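Local coordinates for neurotoxin (Clostridium botulinum, PDB 3N7L), which probably binds gangliosides on the nerve-cell surface, being the receptor-binding domain of a serotype D/C botulinum neurotoxin, at residues 7-12 with 58-63; 110-115 with 155-160; 258-263 with 267-272; 286-291 with 341-346; 374-379 with 407-412. One frame throughout, in Å; residues are numbered along the deposited sequence.

How the contacts relate
The five contacts fall into two groups along the chain. Contacts 1 and 2 lie in the N-terminal, concanavalin-like half, with centres 21 Å apart, and both join the two antiparallel sheets of its sandwich. Contacts 3, 4 and 5 belong to the C-terminal trefoil half. There, contact 3 touches contact 5 directly, Phe268 CE1 packing 3.7 Å from Ile379 CD1. Contacts 4 and 5 reach the same sheet, with nearest atoms about 6 Å apart. The nearest atoms of contacts 2 and 5 are about 17 Å apart, although Ile159 of contact 2 touches Phe356 of the other half. Glycerol, probably from the crystallisation liquor, is hydrogen-bonded to Lys286 NZ in segment 286-291 and to Ala407 N in segment 407-412.

Contact 1: 7-12 with 58-63; sequences KILSLQ and VTQNEN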
# COMPACT_ATOMS: atom_id res chain seq x y z
N LYS A 7 20.57 -16.08 -3.63
CA LYS A 7 20.20 -14.93 -4.45
C LYS A 7 21.13 -14.82 -5.66
O LYS A 7 22.34 -14.68 -5.51
CB LYS A 7 20.27 -13.65 -3.61
CG LYS A 7 19.85 -12.40 -4.38
CD LYS A 7 20.09 -11.13 -3.58
CE LYS A 7 19.14 -11.01 -2.40
NZ LYS A 7 19.34 -9.72 -1.66
N ILE A 8 20.55 -14.89 -6.86
CA ILE A 8 21.35 -14.82 -8.08
C ILE A 8 21.13 -13.53 -8.87
O ILE A 8 21.82 -13.27 -9.85
CB ILE A 8 21.07 -16.04 -8.99
CG1 ILE A 8 19.57 -16.14 -9.30
CG2 ILE A 8 21.55 -17.31 -8.30
CD1 ILE A 8 19.22 -17.25 -10.28
N LEU A 9 20.16 -12.73 -8.44
CA LEU A 9 19.87 -11.45 -9.08
C LEU A 9 19.29 -10.53 -8.02
O LEU A 9 18.41 -10.92 -7.26
CB LEU A 9 18.87 -11.61 -10.22
CG LEU A 9 18.41 -10.28 -10.85
CD1 LEU A 9 19.62 -9.52 -11.38
CD2 LEU A 9 17.42 -10.55 -11.97
N SER A 10 19.80 -9.31 -7.98
CA SER A 10 19.35 -8.32 -7.01
C SER A 10 19.36 -6.96 -7.68
O SER A 10 20.33 -6.21 -7.57
CB SER A 10 20.28 -8.32 -5.79
OG SER A 10 19.88 -7.35 -4.84
N LEU A 11 18.28 -6.64 -8.39
CA LEU A 11 18.17 -5.37 -9.09
C LEU A 11 17.85 -4.24 -8.12
O LEU A 11 16.74 -4.17 -7.59
CB LEU A 11 17.10 -5.45 -10.17
CG LEU A 11 16.84 -4.20 -11.01
CD1 LEU A 11 18.14 -3.73 -11.68
CD2 LEU A 11 15.78 -4.53 -12.05
N GLN A 12 18.83 -3.38 -7.88
CA GLN A 12 18.66 -2.26 -6.96
C GLN A 12 19.17 -0.94 -7.52
O GLN A 12 19.96 -0.91 -8.47
CB GLN A 12 19.38 -2.55 -5.65
CG GLN A 12 18.63 -3.48 -4.73
CD GLN A 12 19.37 -3.76 -3.45
OE1 GLN A 12 18.76 -4.08 -2.42
NE2 GLN A 12 20.69 -3.65 -3.49
N VAL A 58 17.67 -6.33 -18.13
CA VAL A 58 18.64 -7.02 -17.31
C VAL A 58 19.09 -8.29 -18.03
O VAL A 58 18.27 -9.16 -18.34
CB VAL A 58 18.04 -7.42 -15.94
CG1 VAL A 58 19.08 -8.15 -15.10
CG2 VAL A 58 17.55 -6.17 -15.21
N THR A 59 20.38 -8.38 -18.30
CA THR A 59 20.94 -9.55 -18.98
C THR A 59 21.87 -10.24 -17.99
O THR A 59 22.92 -9.70 -17.63
CB THR A 59 21.74 -9.15 -20.22
OG1 THR A 59 20.90 -8.37 -21.09
CG2 THR A 59 22.23 -10.39 -20.97
N GLN A 60 21.49 -11.43 -17.54
CA GLN A 60 22.30 -12.15 -16.58
C GLN A 60 23.21 -13.19 -17.22
O GLN A 60 23.26 -13.32 -18.44
CB GLN A 60 21.38 -12.80 -15.53
CG GLN A 60 20.24 -13.60 -16.11
CD GLN A 60 18.98 -13.51 -15.26
OE1 GLN A 60 19.05 -13.45 -14.03
NE2 GLN A 60 17.82 -13.50 -15.91
N ASN A 61 23.94 -13.91 -16.37
CA ASN A 61 24.87 -14.94 -16.82
C ASN A 61 24.15 -16.22 -17.21
O ASN A 61 23.49 -16.86 -16.39
CB ASN A 61 25.89 -15.22 -15.73
CG ASN A 61 26.90 -16.28 -16.14
OD1 ASN A 61 26.55 -17.44 -16.36
ND2 ASN A 61 28.16 -15.88 -16.26
N GLU A 62 24.28 -16.60 -18.48
CA GLU A 62 23.67 -17.80 -19.04
C GLU A 62 23.85 -19.04 -18.16
O GLU A 62 22.92 -19.82 -17.98
CB GLU A 62 24.27 -18.08 -20.42
CG GLU A 62 25.78 -18.24 -20.37
CD GLU A 62 26.40 -18.40 -21.74
OE1 GLU A 62 27.64 -18.54 -21.82
OE2 GLU A 62 25.64 -18.39 -22.74
N ASN A 63 25.05 -19.21 -17.63
CA ASN A 63 25.35 -20.36 -16.79
C ASN A 63 24.58 -20.31 -15.48
O ASN A 63 24.10 -21.33 -14.99
CB ASN A 63 26.85 -20.43 -16.52
CG ASN A 63 27.67 -20.60 -17.79
OD1 ASN A 63 27.47 -21.56 -18.54
ND2 ASN A 63 28.58 -19.66 -18.04
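With CG of Leu9 trans to its main-chain nitrogen (chi1 174°) and CG1 of Val58 likewise (chi1 180°), the two side chains reach for each other tip to tip, and Leu9 CD1 meets Val58 CG1 at 4.0 Å. The other branch of the valine, CG2, is met by Leu11 CD2, also at 4.0 Å, the leucine coming in aslant. Val58 therefore touches two leucines two residues apart on strand 7-14, one with each methyl. Leu9 uses its second methyl as well: CD2 lies 3.9 Å from Gln60 OE1, the glutamine chain crossing the leucine at about a right angle. The other amide atom of Gln60, NE2, makes a weak bond to Lys179 O.

Strands 7-14 and 55-59 belong to different sheets of the concanavalin-like sandwich, so this is packing across its interior, without hydrogen bonds between the segments; the CA atoms of Leu9 and Gln60 stay 7.9 Å apart. From strand 180-187, Ile181 touches Leu9 and Phe183 touches Leu11 as further apolar neighbours. A classic beta bulge puts Ile8 and Leu9 together opposite Ile210. Past Gln60 the chain turns into helix 62-66, where Asn61 is the N-cap: its OD1 accepts a bond from Ile64 N and a weak, bent one from Asn63 N at 2.6 Å.

Contact 2: 110-115 with 155-160; sequences NFLVFT and MMIYIN
Met155 comes at the ring of Phe114 edge-on. Its SD lies in the ring plane, 90° off the normal and 5.1 Å from the centroid, so this Met-aromatic contact uses the rim of the ring and not a face. The sulfur sits almost evenly beside one ring bond, 3.9 Å from Phe114 CD1 and 4.0 Å from CE1. A bend at the last torsion of the methionine (chi3 -40°) swings CE aside and leaves the sulfur as the part that meets the ring.

Leu112, two residues earlier on the same strand, works with one methyl only. Its CD2 is 4.4 Å from Ile157 CD1 and the same distance from Ile159 CD1, a looser fit than that of sulfur on ring. All five touching residues are buried and apolar, and no hydrogen bond passes between the segments. Segments 111-115 and 155-159 run roughly antiparallel, at 148°, with their axes 9.2 Å apart at the closest, the spacing of strands that face each other across a sandwich interior and not of neighbours in a sheet.

In the concanavalin-like fold, strand 111-117 lies between strands 102-108 and 122-129 of one sheet, while strand 154-159 lies between 143-150 and 162-168 of the other. Ile147 of strand 143-150 also packs on Phe114, and Ile167 of strand 162-168 on Met155.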
# COMPACT_ATOMS: atom_id res chain seq x y z
N ASN A 110 -8.42 -7.14 -12.96
CA ASN A 110 -7.91 -7.12 -11.59
C ASN A 110 -6.94 -8.27 -11.32
O ASN A 110 -6.75 -8.68 -10.17
CB ASN A 110 -9.08 -7.17 -10.58
CG ASN A 110 -10.00 -8.38 -10.79
OD1 ASN A 110 -10.50 -8.96 -9.83
ND2 ASN A 110 -10.24 -8.74 -12.04
N PHE A 111 -6.31 -8.78 -12.38
CA PHE A 111 -5.36 -9.90 -12.26
C PHE A 111 -3.90 -9.58 -12.52
O PHE A 111 -3.56 -8.81 -13.42
CB PHE A 111 -5.71 -11.05 -13.23
CG PHE A 111 -7.05 -11.68 -13.00
CD1 PHE A 111 -8.20 -11.10 -13.51
CD2 PHE A 111 -7.15 -12.87 -12.28
CE1 PHE A 111 -9.44 -11.69 -13.30
CE2 PHE A 111 -8.38 -13.47 -12.07
CZ PHE A 111 -9.54 -12.88 -12.58
N LEU A 112 -3.03 -10.20 -11.72
CA LEU A 112 -1.59 -10.11 -11.88
C LEU A 112 -1.27 -11.58 -12.17
O LEU A 112 -1.55 -12.44 -11.34
CB LEU A 112 -0.89 -9.70 -10.59
CG LEU A 112 0.64 -9.76 -10.66
CD1 LEU A 112 1.16 -8.57 -11.44
CD2 LEU A 112 1.24 -9.75 -9.26
N VAL A 113 -0.71 -11.87 -13.34
CA VAL A 113 -0.44 -13.27 -13.65
C VAL A 113 0.99 -13.60 -14.07
O VAL A 113 1.64 -12.86 -14.81
CB VAL A 113 -1.47 -13.80 -14.71
CG1 VAL A 113 -2.26 -12.66 -15.31
CG2 VAL A 113 -0.78 -14.61 -15.80
N PHE A 114 1.46 -14.72 -13.53
CA PHE A 114 2.80 -15.22 -13.82
C PHE A 114 2.61 -16.40 -14.75
O PHE A 114 1.85 -17.33 -14.45
CB PHE A 114 3.50 -15.66 -12.53
CG PHE A 114 4.80 -16.38 -12.77
CD1 PHE A 114 4.86 -17.76 -12.81
CD2 PHE A 114 5.97 -15.66 -13.00
CE1 PHE A 114 6.05 -18.43 -13.07
CE2 PHE A 114 7.18 -16.32 -13.26
CZ PHE A 114 7.21 -17.71 -13.30
N THR A 115 3.30 -16.35 -15.89
CA THR A 115 3.19 -17.39 -16.90
C THR A 115 4.49 -18.12 -17.18
O THR A 115 5.54 -17.50 -17.35
CB THR A 115 2.68 -16.80 -18.23
OG1 THR A 115 1.42 -16.15 -18.01
CG2 THR A 115 2.51 -17.90 -19.28
N MET A 155 3.94 -24.42 -8.42
CA MET A 155 4.15 -23.03 -8.80
C MET A 155 3.25 -22.35 -7.77
O MET A 155 2.08 -22.72 -7.63
CB MET A 155 3.60 -22.81 -10.21
CG MET A 155 4.27 -21.73 -11.02
SD MET A 155 3.37 -21.36 -12.56
CE MET A 155 2.87 -22.98 -13.11
N MET A 156 3.76 -21.36 -7.04
CA MET A 156 2.96 -20.68 -6.03
C MET A 156 3.16 -19.17 -6.06
O MET A 156 4.25 -18.68 -6.35
CB MET A 156 3.31 -21.18 -4.63
CG MET A 156 3.33 -22.70 -4.47
SD MET A 156 3.68 -23.21 -2.76
CE MET A 156 5.44 -23.01 -2.68
N ILE A 157 2.10 -18.42 -5.77
CA ILE A 157 2.22 -16.97 -5.75
C ILE A 157 1.73 -16.42 -4.42
O ILE A 157 0.66 -16.80 -3.93
CB ILE A 157 1.47 -16.28 -6.92
CG1 ILE A 157 1.70 -14.77 -6.84
CG2 ILE A 157 -0.02 -16.58 -6.85
CD1 ILE A 157 1.27 -14.02 -8.07
N TYR A 158 2.54 -15.56 -3.83
CA TYR A 158 2.23 -14.93 -2.55
C TYR A 158 2.14 -13.42 -2.75
O TYR A 158 2.84 -12.85 -3.59
CB TYR A 158 3.33 -15.22 -1.53
CG TYR A 158 3.60 -16.68 -1.23
CD1 TYR A 158 3.17 -17.25 -0.02
CD2 TYR A 158 4.32 -17.47 -2.12
CE1 TYR A 158 3.47 -18.57 0.29
CE2 TYR A 158 4.63 -18.81 -1.82
CZ TYR A 158 4.20 -19.35 -0.60
OH TYR A 158 4.52 -20.65 -0.27
N ILE A 159 1.27 -12.78 -1.98
CA ILE A 159 1.11 -11.34 -2.03
C ILE A 159 1.20 -10.88 -0.58
O ILE A 159 0.45 -11.35 0.27
CB ILE A 159 -0.26 -10.94 -2.63
CG1 ILE A 159 -0.32 -11.38 -4.10
CG2 ILE A 159 -0.48 -9.43 -2.49
CD1 ILE A 159 0.77 -10.75 -4.98
N ASN A 160 2.14 -9.97 -0.31
CA ASN A 160 2.35 -9.47 1.04
C ASN A 160 2.54 -10.61 2.03
O ASN A 160 2.03 -10.58 3.15
CB ASN A 160 1.19 -8.57 1.48
CG ASN A 160 1.06 -7.34 0.61
OD1 ASN A 160 2.06 -6.83 0.10
ND2 ASN A 160 -0.17 -6.85 0.42

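Contact 3: 258-263 with 267-272; sequences YMSKKG and VFNTRK
Tyr258 lays one face of its ring over Asn269 CB, a CH-pi contact with the carbon 4.0 Å from the centroid and 28° off the normal. The amide of Asn269 stands nearly upright to that ring, the planes being 89° apart. With CG of Tyr258 set between its main-chain nitrogen and carbonyl carbon (chi1 67°), the ring turns across to the partner chain segment, and Arg271 CA, just past the end of strand 265-270, sits at its edge, 3.6 Å from CD2. The guanidinium of Arg271 is held from outside, NE bonding to Met255 O.

The backbones are tied in two hydrogen-bonded pairs. Tyr258 and Asn269 exchange bonds, Tyr258 N to Asn269 O at 2.8 Å and Asn269 N to Tyr258 O at 3.0 Å, and Ser260 and Val267 do the same. Between them Met259 and Phe268 form the non-hydrogen-bonded pair on the other face; their side chains run side by side, Met259 CG 3.6 Å from Phe268 CE2. Phe268 continues inward onto Leu397 and Pro399 of strand 394-402.

The arrangement is an antiparallel beta hairpin, strands 257-262 and 265-270, the two-stranded unit from which a beta-trefoil such as this C-terminal half is built.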
# COMPACT_ATOMS: atom_id res chain seq x y z
N TYR A 258 -16.80 10.35 3.77
CA TYR A 258 -15.79 11.40 3.75
C TYR A 258 -16.07 12.29 4.95
O TYR A 258 -17.15 12.22 5.54
CB TYR A 258 -15.84 12.20 2.44
CG TYR A 258 -17.09 13.02 2.24
CD1 TYR A 258 -17.25 14.26 2.86
CD2 TYR A 258 -18.12 12.56 1.40
CE1 TYR A 258 -18.39 15.03 2.65
CE2 TYR A 258 -19.27 13.32 1.20
CZ TYR A 258 -19.40 14.55 1.82
OH TYR A 258 -20.53 15.30 1.59
N MET A 259 -15.10 13.11 5.32
CA MET A 259 -15.23 14.00 6.46
C MET A 259 -15.91 15.34 6.19
O MET A 259 -15.55 16.05 5.26
CB MET A 259 -13.86 14.28 7.07
CG MET A 259 -13.55 13.47 8.31
SD MET A 259 -11.91 13.85 8.95
CE MET A 259 -11.96 15.61 9.05
N SER A 260 -16.89 15.66 7.03
CA SER A 260 -17.59 16.93 6.94
C SER A 260 -17.68 17.50 8.35
O SER A 260 -17.14 16.92 9.30
CB SER A 260 -18.99 16.73 6.36
OG SER A 260 -19.59 17.99 6.11
N LYS A 261 -18.36 18.62 8.49
CA LYS A 261 -18.49 19.27 9.79
C LYS A 261 -19.88 19.88 9.96
O LYS A 261 -20.48 20.38 9.01
CB LYS A 261 -17.42 20.36 9.91
CG LYS A 261 -17.51 21.27 11.13
CD LYS A 261 -16.37 22.31 11.09
CE LYS A 261 -16.37 23.26 12.29
NZ LYS A 261 -17.51 24.22 12.30
N LYS A 262 -20.39 19.80 11.19
CA LYS A 262 -21.68 20.39 11.53
C LYS A 262 -21.53 20.89 12.95
O LYS A 262 -21.36 20.11 13.88
CB LYS A 262 -22.81 19.37 11.45
CG LYS A 262 -24.17 20.01 11.70
CD LYS A 262 -25.32 19.15 11.23
CE LYS A 262 -26.64 19.89 11.39
NZ LYS A 262 -27.77 19.07 10.89
N GLY A 263 -21.59 22.21 13.13
CA GLY A 263 -21.41 22.75 14.46
C GLY A 263 -19.98 22.42 14.87
O GLY A 263 -19.05 22.53 14.06
N VAL A 267 -18.54 15.02 11.20
CA VAL A 267 -19.52 14.00 10.85
C VAL A 267 -19.10 13.39 9.52
O VAL A 267 -18.47 14.05 8.69
CB VAL A 267 -20.96 14.58 10.72
CG1 VAL A 267 -21.38 15.23 12.03
CG2 VAL A 267 -21.02 15.57 9.57
N PHE A 268 -19.44 12.12 9.32
CA PHE A 268 -19.09 11.44 8.09
C PHE A 268 -20.28 11.30 7.17
O PHE A 268 -21.35 10.86 7.60
CB PHE A 268 -18.51 10.06 8.39
CG PHE A 268 -17.18 10.10 9.09
CD1 PHE A 268 -17.11 10.07 10.48
CD2 PHE A 268 -16.00 10.17 8.36
CE1 PHE A 268 -15.87 10.09 11.13
CE2 PHE A 268 -14.76 10.20 9.00
CZ PHE A 268 -14.69 10.16 10.39
N ASN A 269 -20.10 11.70 5.92
CA ASN A 269 -21.16 11.62 4.93
C ASN A 269 -20.80 10.61 3.83
O ASN A 269 -19.62 10.32 3.61
CB ASN A 269 -21.40 12.99 4.30
CG ASN A 269 -21.88 14.02 5.31
OD1 ASN A 269 -22.46 13.68 6.34
ND2 ASN A 269 -21.64 15.29 5.01
N THR A 270 -21.82 10.09 3.16
CA THR A 270 -21.61 9.12 2.09
C THR A 270 -21.01 9.82 0.87
O THR A 270 -21.55 10.82 0.40
CB THR A 270 -22.94 8.45 1.69
OG1 THR A 270 -23.49 7.80 2.84
CG2 THR A 270 -22.73 7.42 0.58
N ARG A 271 -19.88 9.31 0.37
CA ARG A 271 -19.26 9.95 -0.78
C ARG A 271 -20.08 9.72 -2.06
O ARG A 271 -20.85 8.76 -2.15
CB ARG A 271 -17.79 9.48 -0.96
CG ARG A 271 -17.59 8.03 -1.33
CD ARG A 271 -16.10 7.70 -1.48
NE ARG A 271 -15.38 7.70 -0.20
CZ ARG A 271 -14.51 8.63 0.19
NH1 ARG A 271 -14.22 9.66 -0.59
NH2 ARG A 271 -13.92 8.52 1.38
N LYS A 272 -19.91 10.62 -3.02
CA LYS A 272 -20.65 10.57 -4.28
C LYS A 272 -20.36 9.34 -5.14
O LYS A 272 -21.28 8.73 -5.68
CB LYS A 272 -20.37 11.84 -5.08
CG LYS A 272 -21.24 12.00 -6.31
CD LYS A 272 -20.96 13.30 -7.04
CE LYS A 272 -21.88 13.47 -8.25
NZ LYS A 272 -21.73 12.33 -9.20

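Contact 4: 286-291 with 341-346; sequences KRIRGN and EIRKYG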
# COMPACT_ATOMS: atom_id res chain seq x y z
N LYS A 286 0.26 17.17 12.42
CA LYS A 286 1.29 18.03 13.02
C LYS A 286 1.95 17.31 14.18
O LYS A 286 1.29 16.77 15.06
CB LYS A 286 0.67 19.34 13.49
CG LYS A 286 -0.04 20.11 12.39
CD LYS A 286 0.93 20.53 11.29
CE LYS A 286 1.95 21.56 11.79
NZ LYS A 286 2.98 21.89 10.76
N ARG A 287 3.28 17.33 14.18
CA ARG A 287 4.07 16.65 15.19
C ARG A 287 4.25 17.41 16.51
O ARG A 287 4.46 18.62 16.52
CB ARG A 287 5.43 16.33 14.58
CG ARG A 287 6.53 15.92 15.52
CD ARG A 287 7.83 15.83 14.73
NE ARG A 287 9.01 15.86 15.58
CZ ARG A 287 9.47 14.80 16.25
NH1 ARG A 287 8.85 13.64 16.16
NH2 ARG A 287 10.56 14.92 17.00
N ILE A 288 4.17 16.68 17.62
CA ILE A 288 4.38 17.25 18.94
C ILE A 288 5.63 16.61 19.56
O ILE A 288 6.53 17.31 20.03
CB ILE A 288 3.19 17.01 19.88
CG1 ILE A 288 1.92 17.63 19.29
CG2 ILE A 288 3.48 17.63 21.25
CD1 ILE A 288 0.66 17.27 20.07
N ARG A 289 5.67 15.28 19.58
CA ARG A 289 6.81 14.54 20.14
C ARG A 289 7.20 13.32 19.31
O ARG A 289 6.35 12.70 18.68
CB ARG A 289 6.51 14.08 21.57
CG ARG A 289 6.61 15.15 22.63
CD ARG A 289 6.54 14.53 24.03
NE ARG A 289 6.81 15.50 25.09
CZ ARG A 289 5.99 16.51 25.40
NH1 ARG A 289 6.32 17.35 26.38
NH2 ARG A 289 4.85 16.67 24.75
N GLY A 290 8.49 12.99 19.33
CA GLY A 290 8.99 11.83 18.59
C GLY A 290 10.51 11.74 18.53
O GLY A 290 11.20 12.76 18.55
N ASN A 291 11.03 10.51 18.46
CA ASN A 291 12.48 10.28 18.39
C ASN A 291 13.08 10.99 17.18
O ASN A 291 13.66 12.07 17.30
CB ASN A 291 12.78 8.78 18.29
CG ASN A 291 12.63 8.06 19.61
OD1 ASN A 291 11.57 8.08 20.23
ND2 ASN A 291 13.70 7.40 20.05
N GLU A 341 -4.91 23.84 24.77
CA GLU A 341 -6.13 23.05 24.68
C GLU A 341 -5.92 21.80 23.83
O GLU A 341 -6.46 20.74 24.13
CB GLU A 341 -7.27 23.90 24.10
CG GLU A 341 -7.65 25.09 24.96
CD GLU A 341 -7.92 24.71 26.40
OE1 GLU A 341 -8.84 23.90 26.64
OE2 GLU A 341 -7.21 25.22 27.30
N ILE A 342 -5.12 21.93 22.78
CA ILE A 342 -4.84 20.79 21.92
C ILE A 342 -4.10 19.69 22.69
O ILE A 342 -4.41 18.50 22.55
CB ILE A 342 -3.97 21.20 20.71
CG1 ILE A 342 -4.79 22.12 19.78
CG2 ILE A 342 -3.48 19.96 19.96
CD1 ILE A 342 -4.02 22.63 18.58
N ARG A 343 -3.15 20.09 23.52
CA ARG A 343 -2.37 19.13 24.30
C ARG A 343 -3.25 18.32 25.26
O ARG A 343 -2.96 17.16 25.55
CB ARG A 343 -1.28 19.86 25.09
CG ARG A 343 -0.32 20.65 24.21
CD ARG A 343 0.66 21.47 25.04
NE ARG A 343 1.75 20.65 25.54
CZ ARG A 343 2.77 20.23 24.79
NH1 ARG A 343 2.83 20.55 23.50
NH2 ARG A 343 3.72 19.47 25.32
N LYS A 344 -4.34 18.93 25.72
CA LYS A 344 -5.23 18.25 26.65
C LYS A 344 -6.40 17.52 26.01
O LYS A 344 -6.84 16.48 26.51
CB LYS A 344 -5.79 19.24 27.68
CG LYS A 344 -4.72 19.87 28.56
CD LYS A 344 -5.32 20.83 29.57
CE LYS A 344 -6.00 22.00 28.90
NZ LYS A 344 -6.45 23.01 29.89
N TYR A 345 -6.92 18.04 24.90
CA TYR A 345 -8.07 17.41 24.27
C TYR A 345 -7.94 16.92 22.84
O TYR A 345 -8.86 16.30 22.32
CB TYR A 345 -9.26 18.37 24.35
CG TYR A 345 -9.47 18.94 25.73
CD1 TYR A 345 -9.68 18.09 26.82
CD2 TYR A 345 -9.44 20.31 25.95
CE1 TYR A 345 -9.85 18.61 28.10
CE2 TYR A 345 -9.61 20.84 27.23
CZ TYR A 345 -9.81 19.98 28.30
OH TYR A 345 -9.98 20.50 29.56
N GLY A 346 -6.80 17.17 22.20
CA GLY A 346 -6.65 16.74 20.82
C GLY A 346 -5.32 16.15 20.40
O GLY A 346 -4.99 16.15 19.22
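Beside Ile288 and Arg289, the two residues that meet Arg343 of helix 339-345, Arg287 NH2 donates a nearly straight bond of 2.7 Å to Gly290 O (168° at the hydrogen). The oxygen lies close to the guanidinium plane, but the donor stands above the carbonyl plane, 38° out of it. This bond closes the corner where the chain leaves strand 283-287, next to a classic beta bulge in which Ile288 and Arg289 both face Val302.

Across the contact, Ile288 CG2 lies 3.7 Å from Arg343 NH1, an apolar methyl against the end of the guanidinium. Arg289 reaches over with its chain extended from CG to NE, whereas Arg343 is bent at chi3, and the two side chains cross at about a right angle. Arg343 NH2 comes in at the edge of the Arg289 guanidinium, near its plane, and ends up 3.1 Å from Arg289 NH2, with the guanidinium planes turned 55° to each other. Both nitrogens are donors, so this is not a hydrogen bond.

On the helix, Ile342 points inward onto Tyr304, and Lys344 NZ keeps a weak salt bridge of 3.5 Å to Glu341 OE2. With no hydrogen bond between the segments, the arginine pair is probably unfavourable in itself; at this surface site solvent would be expected to screen the charges, while the Ile288 methyl adds a van der Waals touch on Arg343 NH1.

Contact 5: 374-379 with 407-412; sequences LGILSI and ASLLES
Apolar packing carries most of this contact. Ile376 points at the loop 407-412 and lays CG2 against Leu409, 4.0 Å from CD1 and 4.1 Å from CB, the two side chains meeting at a slant. Its other branch runs on to Leu410, Ile376 CD1 lying 4.4 Å from Leu410 CA; the Leu410 side chain starts away from the strand and bends back, but its CD1 gets no nearer than 4.5 Å to that of Ile376. Ser378 OG adds a van der Waals touch, 4.0 Å from Leu409 CD2.

Polar interactions frame this patch without crossing it. Ser378 OG is hydrogen-bonded to Ser414 OG, which also pairs with Ser412 OG. Within the loop, Ser412 N bonds Leu409 O at 2.9 Å, closing a type I beta turn through Leu410 and Glu411.

Phe364 of strand 359-366 touches both Ile376 and Leu410. The arrangement belongs to the beta-trefoil: a connecting loop between strands 394-402 and 417-421 folds over the buried side chains of strand 373-384.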
# COMPACT_ATOMS: atom_id res chain seq x y z
N LEU A 374 -4.88 7.32 27.13
CA LEU A 374 -6.12 7.49 27.88
C LEU A 374 -7.30 6.84 27.18
O LEU A 374 -8.34 6.60 27.80
CB LEU A 374 -6.44 8.98 28.06
CG LEU A 374 -5.45 9.83 28.85
CD1 LEU A 374 -5.98 11.25 28.95
CD2 LEU A 374 -5.25 9.23 30.23
N GLY A 375 -7.16 6.56 25.89
CA GLY A 375 -8.26 5.95 25.16
C GLY A 375 -7.90 5.67 23.72
O GLY A 375 -6.78 5.94 23.29
N ILE A 376 -8.85 5.14 22.96
CA ILE A 376 -8.60 4.83 21.56
C ILE A 376 -9.65 5.51 20.67
O ILE A 376 -10.79 5.72 21.09
CB ILE A 376 -8.59 3.29 21.34
CG1 ILE A 376 -8.11 2.97 19.92
CG2 ILE A 376 -9.97 2.70 21.60
CD1 ILE A 376 -7.92 1.49 19.67
N LEU A 377 -9.25 5.86 19.45
CA LEU A 377 -10.16 6.53 18.52
C LEU A 377 -10.92 5.52 17.67
O LEU A 377 -10.32 4.69 17.00
CB LEU A 377 -9.39 7.48 17.59
CG LEU A 377 -10.25 8.26 16.58
CD1 LEU A 377 -11.21 9.19 17.33
CD2 LEU A 377 -9.37 9.08 15.65
N SER A 378 -12.24 5.61 17.70
CA SER A 378 -13.07 4.72 16.92
C SER A 378 -14.10 5.56 16.15
O SER A 378 -13.92 6.77 15.97
CB SER A 378 -13.77 3.71 17.82
OG SER A 378 -14.37 2.68 17.05
N ILE A 379 -15.17 4.92 15.71
CA ILE A 379 -16.20 5.60 14.94
C ILE A 379 -17.54 4.94 15.24
O ILE A 379 -17.59 3.78 15.61
CB ILE A 379 -15.88 5.48 13.42
CG1 ILE A 379 -16.81 6.35 12.59
CG2 ILE A 379 -16.00 4.03 12.99
CD1 ILE A 379 -16.36 6.45 11.12
N ALA A 407 -10.25 -2.49 25.74
CA ALA A 407 -9.50 -3.69 25.40
C ALA A 407 -10.12 -4.40 24.20
O ALA A 407 -9.41 -4.87 23.31
CB ALA A 407 -9.42 -4.63 26.60
N SER A 408 -11.45 -4.47 24.17
CA SER A 408 -12.14 -5.13 23.06
C SER A 408 -11.97 -4.39 21.74
O SER A 408 -11.89 -5.01 20.69
CB SER A 408 -13.63 -5.28 23.38
OG SER A 408 -13.83 -6.12 24.50
N LEU A 409 -11.92 -3.06 21.81
CA LEU A 409 -11.76 -2.24 20.61
C LEU A 409 -10.35 -2.35 20.03
O LEU A 409 -10.12 -2.10 18.85
CB LEU A 409 -12.05 -0.77 20.92
CG LEU A 409 -13.51 -0.34 20.93
CD1 LEU A 409 -13.60 1.10 21.37
CD2 LEU A 409 -14.10 -0.49 19.53
N LEU A 410 -9.42 -2.72 20.90
CA LEU A 410 -8.02 -2.85 20.51
C LEU A 410 -7.85 -3.76 19.30
O LEU A 410 -6.88 -3.64 18.55
CB LEU A 410 -7.24 -3.41 21.70
CG LEU A 410 -5.75 -3.08 21.81
CD1 LEU A 410 -5.56 -1.57 21.90
CD2 LEU A 410 -5.19 -3.76 23.05
N GLU A 411 -8.81 -4.66 19.10
CA GLU A 411 -8.75 -5.61 17.99
C GLU A 411 -9.76 -5.33 16.88
O GLU A 411 -9.83 -6.07 15.90
CB GLU A 411 -8.97 -7.03 18.51
CG GLU A 411 -7.84 -7.56 19.36
CD GLU A 411 -6.52 -7.58 18.61
OE1 GLU A 411 -5.93 -6.50 18.43
OE2 GLU A 411 -6.09 -8.68 18.20
N SER A 412 -10.54 -4.27 17.04
CA SER A 412 -11.55 -3.93 16.06
C SER A 412 -11.02 -3.12 14.87
O SER A 412 -10.19 -2.22 15.04
CB SER A 412 -12.68 -3.15 16.73
OG SER A 412 -13.68 -2.82 15.80